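Local coordinates for WbbM protein (PDB 6U4B) that acts as a bifunctional, trimeric O-antigen polymerase, probably adding sugars through glycosyltransferase domains, one of which binds magnesium, at residues Val411-Gly416 with Lys555-His560; Lys401-Asp406 with Glu417-Pro422; Tyr471-Ile476 with Asn526-Asn531. All blocks are in the same frame, centred on the assembly; numbering follows the deposited sequence.

Interaction 1: Val411-Gly416 with Lys555-His560. With MG (magnesium ion), chain C.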
# COMPACT_ATOMS: atom_id res chain seq x y z
N VAL A 411 13.66 -4.15 12.34
CA VAL A 411 14.67 -5.07 11.83
C VAL A 411 14.76 -4.92 10.32
O VAL A 411 13.79 -4.56 9.65
CB VAL A 411 14.39 -6.53 12.23
CG1 VAL A 411 14.24 -6.64 13.74
CG2 VAL A 411 13.15 -7.05 11.52
N LYS A 412 15.96 -5.17 9.79
CA LYS A 412 16.19 -5.19 8.35
C LYS A 412 16.61 -6.58 7.88
O LYS A 412 17.10 -6.71 6.75
CB LYS A 412 17.26 -4.16 7.96
CG LYS A 412 17.01 -2.77 8.52
CD LYS A 412 15.95 -2.03 7.72
CE LYS A 412 16.44 -1.71 6.32
NZ LYS A 412 15.49 -0.84 5.59
N ALA A 413 16.44 -7.60 8.71
CA ALA A 413 16.90 -8.94 8.39
C ALA A 413 16.08 -9.96 9.16
O ALA A 413 15.31 -9.62 10.06
CB ALA A 413 18.40 -9.10 8.71
N ASP A 414 16.24 -11.22 8.78
CA ASP A 414 15.57 -12.32 9.46
C ASP A 414 16.11 -12.45 10.88
O ASP A 414 17.31 -12.69 11.07
CB ASP A 414 15.77 -13.61 8.67
CG ASP A 414 15.11 -14.82 9.31
OD1 ASP A 414 14.35 -14.65 10.29
OD2 ASP A 414 15.36 -15.94 8.84
N LEU A 415 15.24 -12.30 11.88
CA LEU A 415 15.66 -12.48 13.26
C LEU A 415 16.08 -13.92 13.54
O LEU A 415 16.75 -14.17 14.55
CB LEU A 415 14.54 -12.07 14.22
CG LEU A 415 14.51 -10.61 14.69
CD1 LEU A 415 13.33 -10.40 15.64
CD2 LEU A 415 15.81 -10.24 15.37
N GLY A 416 15.70 -14.86 12.68
CA GLY A 416 16.01 -16.26 12.89
C GLY A 416 17.48 -16.60 12.88
O GLY A 416 17.87 -17.60 13.49
N LYS A 555 24.79 -0.94 6.49
CA LYS A 555 23.94 -2.11 6.23
C LYS A 555 23.44 -2.68 7.55
O LYS A 555 23.82 -3.78 7.96
CB LYS A 555 24.70 -3.16 5.42
CG LYS A 555 23.79 -4.11 4.67
CD LYS A 555 22.89 -3.35 3.71
CE LYS A 555 21.83 -4.26 3.10
NZ LYS A 555 20.88 -3.50 2.24
N PRO A 556 22.56 -1.95 8.24
CA PRO A 556 22.08 -2.43 9.54
C PRO A 556 21.20 -3.66 9.40
O PRO A 556 20.51 -3.84 8.39
CB PRO A 556 21.28 -1.24 10.09
CG PRO A 556 21.65 -0.07 9.22
CD PRO A 556 21.96 -0.65 7.88
N LYS A 557 21.25 -4.51 10.42
CA LYS A 557 20.30 -5.61 10.53
C LYS A 557 19.19 -5.31 11.52
O LYS A 557 18.10 -5.90 11.41
CB LYS A 557 21.02 -6.90 10.90
CG LYS A 557 21.96 -7.38 9.80
CD LYS A 557 22.49 -8.78 10.05
CE LYS A 557 23.27 -9.27 8.84
NZ LYS A 557 23.99 -10.55 9.11
N MET A 558 19.42 -4.40 12.46
CA MET A 558 18.37 -3.87 13.32
C MET A 558 18.70 -2.41 13.61
O MET A 558 19.85 -2.10 13.94
CB MET A 558 18.23 -4.67 14.62
CG MET A 558 17.19 -4.11 15.59
SD MET A 558 17.80 -2.81 16.69
CE MET A 558 18.34 -3.78 18.10
N ILE A 559 17.71 -1.55 13.48
CA ILE A 559 17.86 -0.12 13.73
C ILE A 559 17.21 0.19 15.07
O ILE A 559 16.03 -0.13 15.29
CB ILE A 559 17.23 0.71 12.60
CG1 ILE A 559 17.93 0.40 11.27
CG2 ILE A 559 17.29 2.19 12.93
CD1 ILE A 559 17.16 0.86 10.05
N HIS A 560 17.96 0.81 15.97
CA HIS A 560 17.50 1.10 17.32
C HIS A 560 17.25 2.60 17.43
O HIS A 560 18.19 3.40 17.40
CB HIS A 560 18.52 0.63 18.36
CG HIS A 560 17.97 0.54 19.74
ND1 HIS A 560 18.70 0.03 20.80
CD2 HIS A 560 16.77 0.89 20.25
CE1 HIS A 560 17.96 0.07 21.90
NE2 HIS A 560 16.79 0.59 21.59
MG MG C . 15.44 0.95 23.10

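Interaction 2: Lys401-Asp406 with Glu417-Pro422. With MG (magnesium ion), chain C.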
# COMPACT_ATOMS: atom_id res chain seq x y z
N LYS A 401 15.81 -21.34 23.52
CA LYS A 401 16.37 -20.01 23.32
C LYS A 401 15.27 -19.05 22.89
O LYS A 401 14.30 -19.43 22.23
CB LYS A 401 17.50 -20.02 22.28
CG LYS A 401 18.75 -20.74 22.75
CD LYS A 401 19.95 -20.44 21.86
CE LYS A 401 19.76 -20.99 20.46
NZ LYS A 401 21.00 -20.84 19.65
N VAL A 402 15.45 -17.78 23.26
CA VAL A 402 14.47 -16.73 23.05
C VAL A 402 15.21 -15.44 22.70
O VAL A 402 16.24 -15.12 23.31
CB VAL A 402 13.59 -16.54 24.30
CG1 VAL A 402 13.15 -15.10 24.46
CG2 VAL A 402 12.39 -17.47 24.26
N VAL A 403 14.68 -14.69 21.73
CA VAL A 403 15.26 -13.42 21.31
C VAL A 403 14.40 -12.29 21.84
O VAL A 403 13.23 -12.16 21.45
CB VAL A 403 15.39 -13.34 19.78
CG1 VAL A 403 15.99 -12.01 19.37
CG2 VAL A 403 16.21 -14.50 19.25
N PHE A 404 14.96 -11.47 22.73
CA PHE A 404 14.30 -10.24 23.14
C PHE A 404 14.78 -9.08 22.27
O PHE A 404 15.95 -9.02 21.88
CB PHE A 404 14.57 -9.90 24.61
CG PHE A 404 14.10 -8.53 25.00
CD1 PHE A 404 12.81 -8.33 25.46
CD2 PHE A 404 14.93 -7.42 24.87
CE1 PHE A 404 12.36 -7.07 25.80
CE2 PHE A 404 14.48 -6.15 25.19
CZ PHE A 404 13.20 -5.98 25.67
N ILE A 405 13.87 -8.15 21.99
CA ILE A 405 14.22 -6.96 21.23
C ILE A 405 13.40 -5.79 21.76
O ILE A 405 12.21 -5.92 22.04
CB ILE A 405 14.01 -7.18 19.71
CG1 ILE A 405 14.44 -5.95 18.91
CG2 ILE A 405 12.56 -7.57 19.40
CD1 ILE A 405 14.45 -6.18 17.41
N ASP A 406 14.06 -4.64 21.90
CA ASP A 406 13.38 -3.41 22.30
C ASP A 406 12.25 -3.07 21.32
O ASP A 406 12.32 -3.38 20.13
CB ASP A 406 14.37 -2.25 22.36
CG ASP A 406 14.97 -2.05 23.74
OD1 ASP A 406 14.78 -2.93 24.61
OD2 ASP A 406 15.63 -1.01 23.95
N GLU A 417 18.31 -15.80 12.21
CA GLU A 417 19.73 -16.11 12.18
C GLU A 417 20.42 -15.81 13.50
O GLU A 417 21.52 -16.31 13.75
CB GLU A 417 20.43 -15.39 11.03
CG GLU A 417 20.15 -13.90 10.92
CD GLU A 417 20.61 -13.32 9.59
OE1 GLU A 417 21.69 -12.69 9.55
OE2 GLU A 417 19.90 -13.50 8.58
N LEU A 418 19.80 -15.00 14.37
CA LEU A 418 20.31 -14.86 15.73
C LEU A 418 20.23 -16.17 16.49
O LEU A 418 21.05 -16.43 17.37
CB LEU A 418 19.55 -13.76 16.47
CG LEU A 418 19.86 -12.31 16.07
CD1 LEU A 418 19.11 -11.35 16.96
CD2 LEU A 418 21.35 -12.04 16.11
N LEU A 419 19.24 -17.01 16.17
CA LEU A 419 19.12 -18.32 16.80
C LEU A 419 20.19 -19.29 16.33
O LEU A 419 20.45 -20.28 17.02
CB LEU A 419 17.74 -18.91 16.53
CG LEU A 419 16.54 -18.30 17.26
CD1 LEU A 419 15.31 -19.16 17.06
CD2 LEU A 419 16.85 -18.14 18.74
N ASP A 420 20.82 -19.03 15.18
CA ASP A 420 21.85 -19.91 14.66
C ASP A 420 23.24 -19.61 15.21
O ASP A 420 24.17 -20.39 14.97
CB ASP A 420 21.89 -19.84 13.13
CG ASP A 420 20.61 -20.34 12.49
OD1 ASP A 420 19.96 -21.22 13.08
OD2 ASP A 420 20.26 -19.85 11.39
N VAL A 421 23.40 -18.50 15.93
CA VAL A 421 24.72 -18.15 16.48
C VAL A 421 25.09 -19.15 17.57
O VAL A 421 24.28 -19.37 18.50
CB VAL A 421 24.71 -16.72 17.01
CG1 VAL A 421 26.02 -16.41 17.72
CG2 VAL A 421 24.45 -15.73 15.89
N PRO A 422 26.26 -19.77 17.51
CA PRO A 422 26.65 -20.72 18.57
C PRO A 422 26.83 -20.00 19.90
O PRO A 422 27.59 -19.03 20.01
CB PRO A 422 27.98 -21.30 18.06
CG PRO A 422 28.00 -21.00 16.59
CD PRO A 422 27.26 -19.70 16.43
MG MG C . 15.44 0.95 23.10
O HOH W 1 22.06 -18.47 19.10
O HOH W 2 24.00 -22.00 20.66

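Interaction 3: Tyr471-Ile476 with Asn526-Asn531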
# COMPACT_ATOMS: atom_id res chain seq x y z
N TYR A 471 30.77 -4.52 28.49
CA TYR A 471 29.41 -4.09 28.76
C TYR A 471 28.57 -4.17 27.49
O TYR A 471 28.94 -3.59 26.46
CB TYR A 471 29.42 -2.67 29.31
CG TYR A 471 28.10 -2.19 29.89
CD1 TYR A 471 27.12 -1.65 29.07
CD2 TYR A 471 27.85 -2.28 31.25
CE1 TYR A 471 25.92 -1.20 29.60
CE2 TYR A 471 26.66 -1.84 31.79
CZ TYR A 471 25.70 -1.30 30.96
OH TYR A 471 24.51 -0.86 31.50
N PHE A 472 27.45 -4.88 27.55
CA PHE A 472 26.60 -5.11 26.39
C PHE A 472 25.30 -4.33 26.49
O PHE A 472 24.81 -4.04 27.59
CB PHE A 472 26.29 -6.61 26.21
CG PHE A 472 25.43 -7.19 27.31
CD1 PHE A 472 24.05 -7.10 27.25
CD2 PHE A 472 26.01 -7.84 28.39
CE1 PHE A 472 23.26 -7.64 28.25
CE2 PHE A 472 25.22 -8.38 29.39
CZ PHE A 472 23.84 -8.28 29.32
N GLN A 473 24.74 -4.00 25.34
CA GLN A 473 23.49 -3.26 25.26
C GLN A 473 22.30 -4.22 25.29
O GLN A 473 22.34 -5.29 24.68
CB GLN A 473 23.45 -2.42 23.98
CG GLN A 473 22.82 -1.05 24.15
CD GLN A 473 21.31 -1.09 24.09
OE1 GLN A 473 20.74 -1.77 23.23
NE2 GLN A 473 20.66 -0.37 24.99
N ALA A 474 21.26 -3.84 26.02
CA ALA A 474 20.12 -4.71 26.28
C ALA A 474 18.99 -4.56 25.27
O ALA A 474 17.92 -5.14 25.48
CB ALA A 474 19.58 -4.47 27.70
N GLY A 475 19.19 -3.80 24.20
CA GLY A 475 18.14 -3.59 23.22
C GLY A 475 17.84 -4.80 22.36
O GLY A 475 16.78 -4.85 21.73
N ILE A 476 18.75 -5.77 22.31
CA ILE A 476 18.50 -7.03 21.64
C ILE A 476 19.34 -8.10 22.31
O ILE A 476 20.56 -7.96 22.45
CB ILE A 476 18.76 -6.93 20.12
CG1 ILE A 476 18.24 -8.16 19.38
CG2 ILE A 476 20.24 -6.67 19.80
CD1 ILE A 476 18.17 -7.97 17.87
N ASN A 526 22.45 -3.94 16.24
CA ASN A 526 21.95 -2.94 17.18
C ASN A 526 22.49 -1.56 16.81
O ASN A 526 23.31 -1.00 17.55
CB ASN A 526 22.33 -3.31 18.62
CG ASN A 526 21.49 -2.58 19.65
OD1 ASN A 526 20.95 -1.51 19.39
ND2 ASN A 526 21.38 -3.17 20.84
N VAL A 527 22.04 -1.02 15.69
CA VAL A 527 22.57 0.23 15.16
C VAL A 527 21.74 1.39 15.69
O VAL A 527 20.55 1.51 15.37
CB VAL A 527 22.60 0.21 13.63
CG1 VAL A 527 23.15 1.53 13.08
CG2 VAL A 527 23.42 -0.96 13.12
N TYR A 528 22.35 2.24 16.51
CA TYR A 528 21.69 3.47 16.93
C TYR A 528 21.40 4.34 15.71
O TYR A 528 22.25 4.50 14.83
CB TYR A 528 22.56 4.24 17.92
CG TYR A 528 22.79 3.56 19.24
CD1 TYR A 528 23.97 2.87 19.49
CD2 TYR A 528 21.85 3.63 20.26
CE1 TYR A 528 24.19 2.25 20.71
CE2 TYR A 528 22.06 3.02 21.48
CZ TYR A 528 23.23 2.33 21.70
OH TYR A 528 23.46 1.72 22.91
N HIS A 529 20.20 4.92 15.67
CA HIS A 529 19.88 5.84 14.60
C HIS A 529 20.53 7.20 14.79
O HIS A 529 20.55 8.00 13.84
CB HIS A 529 18.36 6.00 14.47
CG HIS A 529 17.74 6.84 15.54
ND1 HIS A 529 17.95 6.60 16.88
CD2 HIS A 529 16.90 7.90 15.47
CE1 HIS A 529 17.27 7.49 17.59
NE2 HIS A 529 16.63 8.28 16.76
N GLY A 530 21.07 7.49 15.97
CA GLY A 530 21.85 8.69 16.20
C GLY A 530 21.08 9.88 16.74
O GLY A 530 21.67 10.95 16.89
N ASN A 531 19.79 9.72 17.02
CA ASN A 531 18.92 10.82 17.49
C ASN A 531 18.96 11.92 16.42
O ASN A 531 19.00 11.62 15.22
CB ASN A 531 19.34 11.27 18.88
CG ASN A 531 18.52 10.62 19.97
OD1 ASN A 531 17.32 10.88 20.10
ND2 ASN A 531 19.15 9.78 20.77
O HOH W 3 22.36 -5.88 22.14

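Interaction 1: Val411-Gly416 with Lys555-His560
K412 N donates to K557 O at 2.8 Å. Beside this bond, V411 and M558 form an antiparallel non-hydrogen-bonded pair with both side chains on one face of the sheet, V411 CG1 lying 4.3 Å from M558 CG. The side chain of K412 does most of the remaining work. Its CB passes 3.3 Å from P556 O, and its CD rests 3.9 Å from I559 CD1, the two chains crossing at a slant. Bends at chi2 (-78°) and chi3 (-68°) then turn the amine away from 555-560, to a salt bridge with D578. A413 CB meets the root of K557, 4.1 Å from its CB, whereas the extended remainder of K557 runs off to a salt bridge with E417. Just beyond, D414 OD1 accepts from G416 N in an Asx turn. At the far end of 555-560, H560 NE2 binds magnesium at 2.1 Å, together with D406 and D408. A DxD motif and a histidine late in the domain sharing one metal is the arrangement characteristic of GT-A-type glycosyltransferases of family 8.

Interaction 2: Lys401-Asp406 with Glu417-Pro422
K401 NZ donates to L419 O at 2.7 Å, tilted from the carbonyl plane, and thereby ties K401, beside strand 402-405, to the helically wound 417-420. The lysine chain has a single kink, at chi3 (-65°), which brings the amine round to the carbonyl while the root of the chain stays over leucine: K401 CB is 4.1 Å from L419 CD2. That same methyl leans on the next inward-facing residue, with V403 CG2 3.7 Å away. The other branch of V403, CG1, is anti to the backbone N and lies 4.0 Å from L418 CD1, the two side chains crossing at about a right angle. One valine thus divides its methyls between consecutive leucines.

A water extends the polar end. It accepts from K401 NZ at 2.7 Å and lies 2.9 Å from L418 O, although more acceptors surround it than it has protons to give. The turn itself is held internally by weak bonds, D420 N to E417 O and V421 N to L418 O. Farther out, V302 and P303 pack on L419, while I476, V478 and W525 pack on L418; backbone bonds from V403 to P303 and V305 fix the strand. Farther along 401-406, D406 OD2 binds magnesium at 2.1 Å, and its OD1 forms a salt bridge with R389.

The contact therefore pairs an apolar seam with an ammonium group bonded to the carbonyl of L419, with L418 O reached through a water; the partial negative charge of these oxygens probably favours the lysine's positive charge.

Interaction 3: Tyr471-Ile476 with Asn526-Asn531
The amides of Q473 and N526 meet almost perpendicularly, their planes 79° apart, with N526 ND2 donating to Q473 OE1 at 2.8 Å. The donor lies in the carbonyl plane of Q473, on a lone pair, although the bond is bent at the hydrogen (150°). A second donor, G475 N, reaches the same oxygen from above that plane at 2.7 Å, and the two bonds together restrain the rotation of the glutamine amide. The phenol of Y528 approaches Q473 from the opposite direction: its OH lies 3.1 Å from Q473 CG, and the ring is steeply inclined to the amide. Farther along 526-531, one face of the H529 ring has N531 N over its centre.

A bend at chi2 (-82°) folds the Q473 amide back toward the G475 backbone. N526 ND2 also gives a bond of 3.2 Å to a bridging water, which in turn donates to Q473 O and to I476 O, the latter at 2.8 Å. I476 CG2 packs 3.8 Å from N526 ND2, the two side chains sliding past each other in opposite directions. The other end of the asparagine amide, OD1, is hydrogen-bonded to H560 ND1, which places N526 in the second shell of the metal and probably helps orient H560.

Helix 505-513 packs against 471-476, with Q507 touching Q473 and M510 touching F472. V431 of strand 428-432 touches I476 and N526, and strand 527-528 runs parallel to strand 558-560.

Interactions 1 and 2 each contain a magnesium ligand, H560 and D406, and interaction 3 lies beside them through N526 and G475. Centres are about 12 Å apart for interactions 1 and 2 and for 1 and 3, and about 15 Å for 2 and 3. Along the chain the segments of interactions 1 and 2 alternate, while interaction 3, opening after interaction 2 closes, is nested within interaction 1. Strands 402-405 and 472-473 belong to the large mixed sheet, whereas 409-411, 558-560 and 527-528 form a small one. A probable D406 N–G475 O bond joins interactions 2 and 3. The sheets meet where V411 and M558 pack on I405 and where Q473 and I476 meet N526; D406 and H560, far apart in sequence, share the metal.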